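Local coordinates for protein probable thioesterase (Thermus thermophilus, PDB 1Z54) that probably hydrolyses the thioester bond of fatty acyl-CoA substrates as a hot-dog-fold thioesterase, at residues V75-A80 / L87-R92; V57-T62 / G103-L108; R50-P55 / R117-I122; S3-K8 / E30-D35. One frame throughout, in Å; residues are numbered along the deposited sequence.

Contact 1. Residues V75-A80 / L87-R92; sequences VRTRLA and LLFRYR
Arg76 and Arg92 run side by side off the same face of this antiparallel hairpin, both bent at chi3, with their guanidinium planes 55° apart. NH2 of Arg76 comes within 2.9 Å of NH1 of Arg92, two donors that cannot bond each other; Glu94, whose OE2 forms salt bridges with both, probably offsets the repulsion. An alanine in place of Arg76 would leave Glu94 with one arginine instead of two and would probably loosen the placing of Arg92. Farther along this face Arg78 and Arg90 repeat the arrangement more loosely, their guanidinium planes 19° apart, and NH1 of Arg78 rests 3.6 Å from CB of Arg90.

The other face is apolar and aromatic. CD1 of Leu79 sits over the centre of the Phe89 ring, 4.2 Å from its centroid, a CH-pi contact that covers one face of the ring; OG1 of Thr77 lies at the ring's edge. Thr77 also lies alongside Tyr91, with CB 3.4 Å from CD2 of the ring. The Thr77 hydroxyl is buried with no polar partner in the model.

The backbone ladder beneath is regular: Arg76 N reaches Arg92 O at 2.8 Å and almost straight (171°), and the backbone N of each of Arg78 and Arg90 bonds the O of the other.

Helix 24-39 covers the aromatic face, with Ala32 on Val75 and Thr77 and Leu29 on Tyr91, whose OH bonds Arg33 and Thr105. Strand 3-8 flanks 75-80, and strand 98-111 flanks 87-92.

Contact 2. Residues V57-T62 / G103-L108; sequences VELGLT and GFTRHL
Arg106 O is held by two backbone N-H groups: Val57 N at 2.8 Å and nearly straight (168°), and Glu58 N through a weak bond of 3.4 Å. Two consecutive residues thus face one, which is a classic beta bulge at the point where the chain turns a corner. Arg106 N returns a bond to Glu58 O.

Above the bulge the Glu58 side chain is fully extended, CG anti to the backbone N, and lies alongside Arg106, whose chain bends at chi2 and chi3 to come back to it. NH1 of Arg106 meets OE2 of Glu58 at 2.9 Å in a salt bridge, with NE adding a weak bond to the same oxygen. OE2 is in the guanidinium plane, yet it is approached from above the carboxylate plane. The Glu58 carboxylate also abuts the edge of the Phe104 ring, the two planes 86° apart, with OE1 3.6 Å from CZ.

Phe104 lays one ring face over the backbone at Gly60 N. A side chain on Gly60 would run into CE2 of Phe104, so the glycine lets the ring lie flat there. At the bulge itself, CG1 of Val57 packs 3.5 Å from CG of Leu108.

On the opposite face CD1 of Leu59 touches CG2 of Thr105, beneath helix 24-39. Strand 52-63 pairs antiparallel with a strand of the second subunit, the continuous intersubunit sheet characteristic of hot-dog dimers.

Contact 3. Residues R50-P55 / R117-I122; sequences RGVFFP and RIPEDI
The Arg50 guanidinium carries CD1 of Ile122 over one face, displaced toward the rim, and the carboxylate of Asp121 at its edge. The Phe54 ring meets CG2 of Ile122 at its edge, 3.9 Å from CZ. These groups join the loop and short strand at the beginning of strand 52-63 of the hot-dog fold to the first turn of helix 120-129, which has Pro119 at its N-cap. Just before the strand, Gly51, with positive phi, is the C-prime residue of a Schellman motif ending helix 44-48.

Arg50 grips Asp121 end-on and tip to tip, NH1 to OD2 at 3.0 Å (171°) and NH2 to OD1 at 2.7 Å, each oxygen using its syn lone pair. The planes are twisted 44° apart; OD2 lies close to the guanidinium plane where NH1 meets it, whereas OD1 is tilted out of that plane at NH2. The positive end of the helix dipole at this first turn would probably also favour the ionised acid. An alanine at Asp121 removes the carboxylate and both of these bonds, and would probably leave the guanidinium less firmly placed against Ile122.

Behind the salt bridge the packing is apolar. With CG1 anti to the backbone N (chi1 -173°), Val52 turns that methyl toward the helix start, 4.1 Å from CG of Pro119 and 4.0 Å from CD1 of Ile122.

Contact 4. Residues S3-K8 / E30-D35; sequences SVTRIK and EAARVD
One side-chain hydrogen bond joins the strand to the helix: OG1 of Thr5 donates to OD2 of Asp35 at 3.0 Å. The two side chains reach toward each other tip to tip, and the carboxylate oxygen receives the hydroxyl on its anti lone pair, the side away from OD1. The torsions set this up. Asp35 has CG anti to the backbone N (chi1 -175°), while Thr5 holds OG1 anti to its carbonyl carbon (chi1 -53°). Arg39, one turn further along the helix, makes a long, weak ion pair with the same OD2 and a weak hydrogen bond to Val4 O.

Close packing surrounds that bond. OG1 of Thr5 also lies 3.3 Å from CA of Ala32 and 3.6 Å from its CB, so the hydroxyl rests against the helix backbone, a fit that the small alanine permits. The CA atoms of Thr5 and Ala32 are 5.3 Å apart, the nearest such pair here.

The apolar part is slight: CD1 of Ile7 touches CB of Ala31 at 4.0 Å, one turn before Asp35.

Charged contacts lead on to other chains. Lys8 NZ forms a salt bridge with Asp35 of the third subunit, and Glu30 OE1 is hydrogen-bonded to His21 of the second subunit. Glu30 and Arg33 also hydrogen-bond a glycerol, probably from the crystallisation liquor.

Strand 3-8 and helix 30-35 cross at 134°, their axes 8.1 Å apart. A long helix lying across the concave face of an antiparallel sheet is the signature of the hot-dog fold.

In the fold
Along the chain contact 4 closes first; contact 1 then falls within the span bridged by contact 2, and contact 2 within that of contact 3. All four reach one antiparallel sheet, ordered 3-8, 72-82, 86-95, 98-111, 52-63. Contacts 1 and 2 have centres about 9 Å apart and contacts 1 and 4 about 10 Å. The centres of contacts 3 and 4 are about 20 Å apart. Tyr91 OH meets Thr105 and Arg33, tying contacts 1, 2 and 4 together where helix 24-39 lies on the sheet. Contact 3 fastens helix 120-129 at the far end. Contacts 2, 3 and 4 touch the second subunit and contact 4 also the third, so the sheet and its helix take part in the subunit interfaces.

Contact 1. Residues V75-A80 / L87-R92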
# COMPACT_ATOMS: atom_id res chain seq x y z
N VAL A 75 -8.69 -8.20 -15.73
CA VAL A 75 -7.32 -8.64 -15.93
C VAL A 75 -7.33 -10.03 -16.51
O VAL A 75 -7.79 -10.98 -15.87
CB VAL A 75 -6.53 -8.65 -14.62
CG1 VAL A 75 -5.08 -9.01 -14.90
CG2 VAL A 75 -6.63 -7.28 -13.95
N ARG A 76 -6.82 -10.14 -17.73
CA ARG A 76 -6.76 -11.41 -18.43
C ARG A 76 -5.37 -11.99 -18.23
O ARG A 76 -4.37 -11.34 -18.53
CB ARG A 76 -7.04 -11.18 -19.91
CG ARG A 76 -8.42 -10.58 -20.17
CD ARG A 76 -8.54 -9.95 -21.55
NE ARG A 76 -8.29 -10.91 -22.62
CZ ARG A 76 -8.42 -10.63 -23.92
NH1 ARG A 76 -8.18 -11.57 -24.83
NH2 ARG A 76 -8.79 -9.42 -24.30
N THR A 77 -5.30 -13.21 -17.73
CA THR A 77 -3.99 -13.82 -17.52
C THR A 77 -3.87 -15.22 -18.07
O THR A 77 -4.81 -16.02 -18.05
CB THR A 77 -3.59 -13.82 -16.01
OG1 THR A 77 -3.05 -15.10 -15.66
CG2 THR A 77 -4.75 -13.49 -15.13
N ARG A 78 -2.69 -15.52 -18.58
CA ARG A 78 -2.43 -16.84 -19.09
C ARG A 78 -1.01 -17.21 -18.77
O ARG A 78 -0.17 -16.34 -18.51
CB ARG A 78 -2.67 -16.89 -20.61
CG ARG A 78 -1.60 -16.22 -21.44
CD ARG A 78 -1.87 -16.48 -22.92
NE ARG A 78 -0.65 -16.42 -23.71
CZ ARG A 78 0.03 -15.30 -23.95
NH1 ARG A 78 -0.41 -14.14 -23.47
NH2 ARG A 78 1.15 -15.35 -24.66
N LEU A 79 -0.73 -18.51 -18.75
CA LEU A 79 0.60 -19.00 -18.48
C LEU A 79 1.27 -19.04 -19.85
O LEU A 79 1.01 -19.94 -20.65
CB LEU A 79 0.53 -20.40 -17.87
CG LEU A 79 1.84 -21.09 -17.51
CD1 LEU A 79 2.64 -20.23 -16.54
CD2 LEU A 79 1.54 -22.46 -16.89
N ALA A 80 2.13 -18.05 -20.11
CA ALA A 80 2.82 -17.97 -21.40
C ALA A 80 4.03 -18.90 -21.51
O ALA A 80 4.34 -19.40 -22.59
CB ALA A 80 3.24 -16.52 -21.66
N LEU A 87 8.15 -20.12 -14.43
CA LEU A 87 6.85 -19.84 -15.03
C LEU A 87 6.82 -18.38 -15.47
O LEU A 87 7.49 -17.53 -14.86
CB LEU A 87 5.71 -20.03 -14.04
CG LEU A 87 5.75 -21.12 -12.96
CD1 LEU A 87 6.78 -20.78 -11.90
CD2 LEU A 87 4.37 -21.20 -12.33
N LEU A 88 6.05 -18.08 -16.50
CA LEU A 88 5.91 -16.71 -16.99
C LEU A 88 4.46 -16.42 -17.32
O LEU A 88 3.89 -17.03 -18.23
CB LEU A 88 6.77 -16.49 -18.25
CG LEU A 88 6.84 -15.08 -18.87
CD1 LEU A 88 5.47 -14.62 -19.34
CD2 LEU A 88 7.40 -14.10 -17.87
N PHE A 89 3.86 -15.50 -16.57
CA PHE A 89 2.48 -15.11 -16.81
C PHE A 89 2.46 -13.83 -17.61
O PHE A 89 3.32 -12.96 -17.45
CB PHE A 89 1.72 -14.87 -15.49
CG PHE A 89 1.54 -16.10 -14.67
CD1 PHE A 89 2.56 -16.58 -13.86
CD2 PHE A 89 0.33 -16.81 -14.71
CE1 PHE A 89 2.40 -17.74 -13.11
CE2 PHE A 89 0.15 -17.96 -13.96
CZ PHE A 89 1.19 -18.43 -13.16
N ARG A 90 1.46 -13.70 -18.47
CA ARG A 90 1.30 -12.51 -19.27
C ARG A 90 -0.10 -11.99 -18.99
O ARG A 90 -1.04 -12.77 -18.85
CB ARG A 90 1.48 -12.81 -20.76
CG ARG A 90 2.94 -12.89 -21.16
CD ARG A 90 3.08 -12.71 -22.66
NE ARG A 90 4.42 -12.23 -23.01
CZ ARG A 90 4.93 -11.07 -22.61
NH1 ARG A 90 6.16 -10.73 -22.99
NH2 ARG A 90 4.22 -10.25 -21.85
N TYR A 91 -0.24 -10.67 -18.89
CA TYR A 91 -1.53 -10.10 -18.56
C TYR A 91 -1.95 -8.92 -19.41
O TYR A 91 -1.12 -8.19 -19.96
CB TYR A 91 -1.55 -9.61 -17.11
CG TYR A 91 -0.85 -10.49 -16.10
CD1 TYR A 91 0.54 -10.57 -16.06
CD2 TYR A 91 -1.58 -11.16 -15.13
CE1 TYR A 91 1.19 -11.31 -15.06
CE2 TYR A 91 -0.95 -11.89 -14.13
CZ TYR A 91 0.44 -11.96 -14.10
OH TYR A 91 1.05 -12.67 -13.09
N ARG A 92 -3.27 -8.73 -19.48
CA ARG A 92 -3.86 -7.60 -20.19
C ARG A 92 -4.87 -7.01 -19.23
O ARG A 92 -5.77 -7.71 -18.74
CB ARG A 92 -4.55 -8.05 -21.48
CG ARG A 92 -3.58 -8.38 -22.61
CD ARG A 92 -4.27 -8.82 -23.89
NE ARG A 92 -4.75 -7.70 -24.70
CZ ARG A 92 -5.91 -7.08 -24.52
NH1 ARG A 92 -6.73 -7.48 -23.56
NH2 ARG A 92 -6.24 -6.06 -25.31

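Contact 2. Residues V57-T62 / G103-L108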
# COMPACT_ATOMS: atom_id res chain seq x y z
N VAL A 57 10.61 -12.95 -10.06
CA VAL A 57 12.01 -12.63 -10.34
C VAL A 57 12.09 -11.48 -11.33
O VAL A 57 13.12 -10.83 -11.45
CB VAL A 57 12.79 -13.85 -10.89
CG1 VAL A 57 12.91 -14.89 -9.80
CG2 VAL A 57 12.09 -14.42 -12.10
N GLU A 58 11.00 -11.24 -12.05
CA GLU A 58 10.97 -10.11 -12.98
C GLU A 58 9.56 -9.63 -13.25
O GLU A 58 8.63 -10.42 -13.39
CB GLU A 58 11.64 -10.45 -14.31
CG GLU A 58 11.75 -9.22 -15.21
CD GLU A 58 12.28 -9.54 -16.59
OE1 GLU A 58 12.43 -8.59 -17.40
OE2 GLU A 58 12.53 -10.73 -16.87
N LEU A 59 9.41 -8.31 -13.32
CA LEU A 59 8.11 -7.70 -13.58
C LEU A 59 8.26 -6.72 -14.74
O LEU A 59 9.31 -6.10 -14.91
CB LEU A 59 7.63 -6.95 -12.33
CG LEU A 59 6.45 -5.98 -12.49
CD1 LEU A 59 5.17 -6.76 -12.78
CD2 LEU A 59 6.28 -5.16 -11.21
N GLY A 60 7.20 -6.60 -15.53
CA GLY A 60 7.22 -5.68 -16.65
C GLY A 60 5.82 -5.17 -16.89
O GLY A 60 4.88 -5.95 -16.97
N LEU A 61 5.68 -3.85 -16.98
CA LEU A 61 4.38 -3.25 -17.21
C LEU A 61 4.43 -2.08 -18.16
O LEU A 61 5.30 -1.22 -18.06
CB LEU A 61 3.75 -2.80 -15.88
CG LEU A 61 2.86 -3.81 -15.15
CD1 LEU A 61 2.81 -3.47 -13.68
CD2 LEU A 61 1.45 -3.79 -15.76
N THR A 62 3.48 -2.06 -19.09
CA THR A 62 3.37 -0.96 -20.05
C THR A 62 1.99 -0.37 -19.84
O THR A 62 0.98 -1.06 -20.00
CB THR A 62 3.53 -1.46 -21.50
OG1 THR A 62 4.84 -2.01 -21.66
CG2 THR A 62 3.34 -0.30 -22.49
N GLY A 103 1.31 -6.51 -19.20
CA GLY A 103 2.56 -6.85 -18.57
C GLY A 103 2.79 -8.34 -18.38
O GLY A 103 2.08 -9.18 -18.94
N PHE A 104 3.80 -8.65 -17.58
CA PHE A 104 4.15 -10.03 -17.32
C PHE A 104 4.91 -10.15 -16.02
O PHE A 104 5.44 -9.18 -15.49
CB PHE A 104 5.03 -10.55 -18.47
CG PHE A 104 6.42 -9.97 -18.47
CD1 PHE A 104 7.44 -10.57 -17.73
CD2 PHE A 104 6.70 -8.79 -19.15
CE1 PHE A 104 8.71 -10.00 -17.67
CE2 PHE A 104 7.97 -8.21 -19.10
CZ PHE A 104 8.98 -8.81 -18.36
N THR A 105 4.96 -11.37 -15.49
CA THR A 105 5.70 -11.64 -14.28
C THR A 105 6.39 -12.97 -14.49
O THR A 105 5.76 -13.97 -14.85
CB THR A 105 4.79 -11.74 -13.03
OG1 THR A 105 3.73 -12.65 -13.28
CG2 THR A 105 4.23 -10.37 -12.66
N ARG A 106 7.70 -12.96 -14.30
CA ARG A 106 8.51 -14.15 -14.44
C ARG A 106 8.70 -14.68 -13.02
O ARG A 106 8.98 -13.92 -12.10
CB ARG A 106 9.87 -13.77 -15.04
CG ARG A 106 10.77 -14.94 -15.36
CD ARG A 106 10.94 -15.05 -16.87
NE ARG A 106 11.40 -13.79 -17.45
CZ ARG A 106 11.40 -13.54 -18.76
NH1 ARG A 106 11.84 -12.36 -19.21
NH2 ARG A 106 10.97 -14.45 -19.61
N HIS A 107 8.52 -15.99 -12.85
CA HIS A 107 8.68 -16.58 -11.53
C HIS A 107 9.63 -17.77 -11.53
O HIS A 107 9.83 -18.43 -12.54
CB HIS A 107 7.34 -17.09 -11.00
CG HIS A 107 6.28 -16.05 -10.85
ND1 HIS A 107 5.63 -15.50 -11.93
CD2 HIS A 107 5.73 -15.49 -9.75
CE1 HIS A 107 4.71 -14.65 -11.50
NE2 HIS A 107 4.75 -14.63 -10.17
N LEU A 108 10.20 -18.03 -10.36
CA LEU A 108 11.05 -19.20 -10.17
C LEU A 108 10.21 -19.96 -9.15
O LEU A 108 9.23 -19.42 -8.63
CB LEU A 108 12.40 -18.82 -9.56
CG LEU A 108 13.49 -18.31 -10.51
CD1 LEU A 108 14.76 -18.08 -9.71
CD2 LEU A 108 13.74 -19.32 -11.64

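Contact 3. Residues R50-P55 / R117-I122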
# COMPACT_ATOMS: atom_id res chain seq x y z
N ARG A 50 2.42 -25.89 1.68
CA ARG A 50 3.18 -27.11 1.43
C ARG A 50 4.65 -26.74 1.33
O ARG A 50 5.50 -27.57 0.99
CB ARG A 50 2.75 -27.76 0.12
CG ARG A 50 1.34 -28.31 0.11
CD ARG A 50 0.88 -28.58 -1.33
NE ARG A 50 1.89 -29.28 -2.11
CZ ARG A 50 1.69 -29.79 -3.32
NH1 ARG A 50 2.67 -30.41 -3.96
NH2 ARG A 50 0.49 -29.69 -3.89
N GLY A 51 4.96 -25.47 1.61
CA GLY A 51 6.32 -25.01 1.51
C GLY A 51 6.75 -24.82 0.06
O GLY A 51 7.91 -25.04 -0.29
N VAL A 52 5.81 -24.42 -0.79
CA VAL A 52 6.09 -24.19 -2.20
C VAL A 52 5.77 -22.74 -2.54
O VAL A 52 4.69 -22.25 -2.21
CB VAL A 52 5.24 -25.12 -3.10
CG1 VAL A 52 5.67 -24.99 -4.55
CG2 VAL A 52 5.39 -26.58 -2.63
N PHE A 53 6.69 -22.05 -3.21
CA PHE A 53 6.48 -20.65 -3.54
C PHE A 53 6.79 -20.31 -4.99
O PHE A 53 7.61 -20.97 -5.63
CB PHE A 53 7.35 -19.77 -2.63
CG PHE A 53 7.28 -20.15 -1.18
CD1 PHE A 53 6.27 -19.67 -0.36
CD2 PHE A 53 8.22 -21.02 -0.64
CE1 PHE A 53 6.18 -20.04 0.98
CE2 PHE A 53 8.15 -21.41 0.70
CZ PHE A 53 7.12 -20.92 1.51
N PHE A 54 6.14 -19.27 -5.49
CA PHE A 54 6.35 -18.79 -6.85
C PHE A 54 6.79 -17.34 -6.76
O PHE A 54 6.07 -16.45 -7.19
CB PHE A 54 5.06 -18.87 -7.67
CG PHE A 54 4.62 -20.27 -7.97
CD1 PHE A 54 3.27 -20.58 -8.06
CD2 PHE A 54 5.55 -21.28 -8.19
CE1 PHE A 54 2.85 -21.87 -8.34
CE2 PHE A 54 5.14 -22.58 -8.47
CZ PHE A 54 3.79 -22.87 -8.55
N PRO A 55 7.96 -17.08 -6.17
CA PRO A 55 8.42 -15.69 -6.06
C PRO A 55 8.65 -15.04 -7.43
O PRO A 55 9.00 -15.72 -8.41
CB PRO A 55 9.70 -15.82 -5.24
CG PRO A 55 10.22 -17.16 -5.65
CD PRO A 55 8.97 -18.01 -5.63
N ARG A 117 12.89 -27.43 -8.79
CA ARG A 117 11.92 -27.76 -9.82
C ARG A 117 10.52 -27.69 -9.21
O ARG A 117 10.35 -27.91 -8.01
CB ARG A 117 12.15 -29.17 -10.36
CG ARG A 117 13.57 -29.47 -10.83
CD ARG A 117 13.63 -30.83 -11.50
NE ARG A 117 12.87 -31.84 -10.75
CZ ARG A 117 13.15 -32.25 -9.52
NH1 ARG A 117 14.19 -31.74 -8.86
NH2 ARG A 117 12.39 -33.16 -8.93
N ILE A 118 9.54 -27.39 -10.04
CA ILE A 118 8.15 -27.34 -9.59
C ILE A 118 7.70 -28.77 -9.27
O ILE A 118 7.84 -29.65 -10.11
CB ILE A 118 7.24 -26.78 -10.70
CG1 ILE A 118 7.66 -25.34 -11.03
CG2 ILE A 118 5.79 -26.86 -10.27
CD1 ILE A 118 6.95 -24.75 -12.22
N PRO A 119 7.19 -29.01 -8.05
CA PRO A 119 6.74 -30.36 -7.71
C PRO A 119 5.82 -30.96 -8.78
O PRO A 119 5.00 -30.26 -9.37
CB PRO A 119 6.06 -30.18 -6.35
CG PRO A 119 5.78 -28.69 -6.27
CD PRO A 119 6.97 -28.08 -6.93
N GLU A 120 5.97 -32.26 -9.01
CA GLU A 120 5.20 -32.99 -10.02
C GLU A 120 3.71 -32.69 -10.14
O GLU A 120 3.23 -32.35 -11.22
CB GLU A 120 5.39 -34.49 -9.83
CG GLU A 120 6.82 -34.95 -10.07
CD GLU A 120 7.35 -34.49 -11.41
OE1 GLU A 120 6.62 -34.60 -12.42
OE2 GLU A 120 8.51 -34.02 -11.46
N ASP A 121 2.97 -32.84 -9.05
CA ASP A 121 1.53 -32.61 -9.11
C ASP A 121 1.16 -31.19 -9.55
O ASP A 121 0.16 -31.00 -10.24
CB ASP A 121 0.87 -32.90 -7.75
CG ASP A 121 1.28 -31.92 -6.68
OD1 ASP A 121 0.50 -31.75 -5.71
OD2 ASP A 121 2.37 -31.32 -6.78
N ILE A 122 1.97 -30.21 -9.18
CA ILE A 122 1.70 -28.83 -9.58
C ILE A 122 2.12 -28.62 -11.03
O ILE A 122 1.45 -27.90 -11.80
CB ILE A 122 2.46 -27.83 -8.68
CG1 ILE A 122 1.94 -27.93 -7.24
CG2 ILE A 122 2.31 -26.41 -9.23
CD1 ILE A 122 2.71 -27.07 -6.23

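Contact 4. Residues S3-K8 / E30-D35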
# COMPACT_ATOMS: atom_id res chain seq x y z
N SER A 3 -7.97 -16.87 -18.23
CA SER A 3 -8.85 -16.51 -17.12
C SER A 3 -8.99 -15.00 -17.03
O SER A 3 -8.08 -14.26 -17.41
CB SER A 3 -8.30 -17.05 -15.80
OG SER A 3 -7.23 -16.25 -15.32
N VAL A 4 -10.12 -14.54 -16.51
CA VAL A 4 -10.36 -13.11 -16.37
C VAL A 4 -10.72 -12.77 -14.92
O VAL A 4 -11.59 -13.40 -14.32
CB VAL A 4 -11.49 -12.63 -17.29
CG1 VAL A 4 -11.67 -11.12 -17.16
CG2 VAL A 4 -11.16 -13.00 -18.73
N THR A 5 -10.04 -11.77 -14.38
CA THR A 5 -10.29 -11.34 -13.01
C THR A 5 -10.81 -9.92 -12.98
O THR A 5 -10.13 -9.00 -13.43
CB THR A 5 -8.99 -11.40 -12.18
OG1 THR A 5 -8.40 -12.70 -12.30
CG2 THR A 5 -9.28 -11.11 -10.71
N ARG A 6 -12.01 -9.74 -12.44
CA ARG A 6 -12.58 -8.40 -12.34
C ARG A 6 -12.11 -7.74 -11.04
O ARG A 6 -12.16 -8.34 -9.97
CB ARG A 6 -14.11 -8.47 -12.39
CG ARG A 6 -14.66 -8.91 -13.74
CD ARG A 6 -16.18 -8.97 -13.74
NE ARG A 6 -16.77 -7.67 -13.41
CZ ARG A 6 -18.07 -7.42 -13.42
NH1 ARG A 6 -18.51 -6.20 -13.10
NH2 ARG A 6 -18.94 -8.37 -13.75
N ILE A 7 -11.65 -6.50 -11.14
CA ILE A 7 -11.17 -5.78 -9.97
C ILE A 7 -11.75 -4.38 -9.89
O ILE A 7 -11.55 -3.56 -10.79
CB ILE A 7 -9.62 -5.68 -9.98
CG1 ILE A 7 -9.00 -7.08 -9.84
CG2 ILE A 7 -9.14 -4.78 -8.85
CD1 ILE A 7 -7.48 -7.09 -9.86
N LYS A 8 -12.50 -4.11 -8.82
CA LYS A 8 -13.08 -2.79 -8.62
C LYS A 8 -12.01 -1.89 -8.02
O LYS A 8 -11.48 -2.18 -6.94
CB LYS A 8 -14.28 -2.89 -7.68
CG LYS A 8 -15.00 -1.57 -7.43
CD LYS A 8 -16.24 -1.80 -6.58
CE LYS A 8 -16.92 -0.50 -6.21
NZ LYS A 8 -18.25 -0.75 -5.54
N GLU A 30 -1.05 -9.60 -9.41
CA GLU A 30 -0.94 -10.65 -8.42
C GLU A 30 -2.32 -11.24 -8.11
O GLU A 30 -2.48 -12.45 -8.03
CB GLU A 30 -0.30 -10.11 -7.14
CG GLU A 30 -0.22 -11.13 -5.98
CD GLU A 30 0.45 -10.54 -4.73
OE1 GLU A 30 1.62 -10.88 -4.44
OE2 GLU A 30 -0.20 -9.72 -4.04
N ALA A 31 -3.31 -10.38 -7.95
CA ALA A 31 -4.66 -10.84 -7.66
C ALA A 31 -5.15 -11.74 -8.79
O ALA A 31 -5.73 -12.80 -8.54
CB ALA A 31 -5.60 -9.65 -7.49
N ALA A 32 -4.90 -11.33 -10.04
CA ALA A 32 -5.31 -12.10 -11.21
C ALA A 32 -4.55 -13.41 -11.28
O ALA A 32 -5.13 -14.46 -11.56
CB ALA A 32 -5.05 -11.29 -12.48
N ARG A 33 -3.25 -13.35 -11.01
CA ARG A 33 -2.42 -14.56 -11.02
C ARG A 33 -2.96 -15.55 -9.97
O ARG A 33 -3.12 -16.75 -10.25
CB ARG A 33 -0.96 -14.18 -10.71
CG ARG A 33 -0.02 -15.38 -10.59
CD ARG A 33 1.47 -14.99 -10.52
NE ARG A 33 1.86 -14.18 -9.35
CZ ARG A 33 1.95 -12.85 -9.35
NH1 ARG A 33 1.67 -12.15 -10.44
NH2 ARG A 33 2.36 -12.21 -8.26
N VAL A 34 -3.24 -15.04 -8.78
CA VAL A 34 -3.76 -15.86 -7.68
C VAL A 34 -5.12 -16.50 -8.04
O VAL A 34 -5.38 -17.66 -7.73
CB VAL A 34 -3.91 -14.99 -6.40
CG1 VAL A 34 -4.87 -15.63 -5.43
CG2 VAL A 34 -2.53 -14.79 -5.76
N ASP A 35 -5.97 -15.72 -8.70
CA ASP A 35 -7.29 -16.19 -9.11
C ASP A 35 -7.10 -17.29 -10.17
O ASP A 35 -7.78 -18.32 -10.14
CB ASP A 35 -8.08 -15.00 -9.68
CG ASP A 35 -9.51 -15.36 -10.03
OD1 ASP A 35 -10.15 -16.12 -9.28
OD2 ASP A 35 -10.00 -14.85 -11.06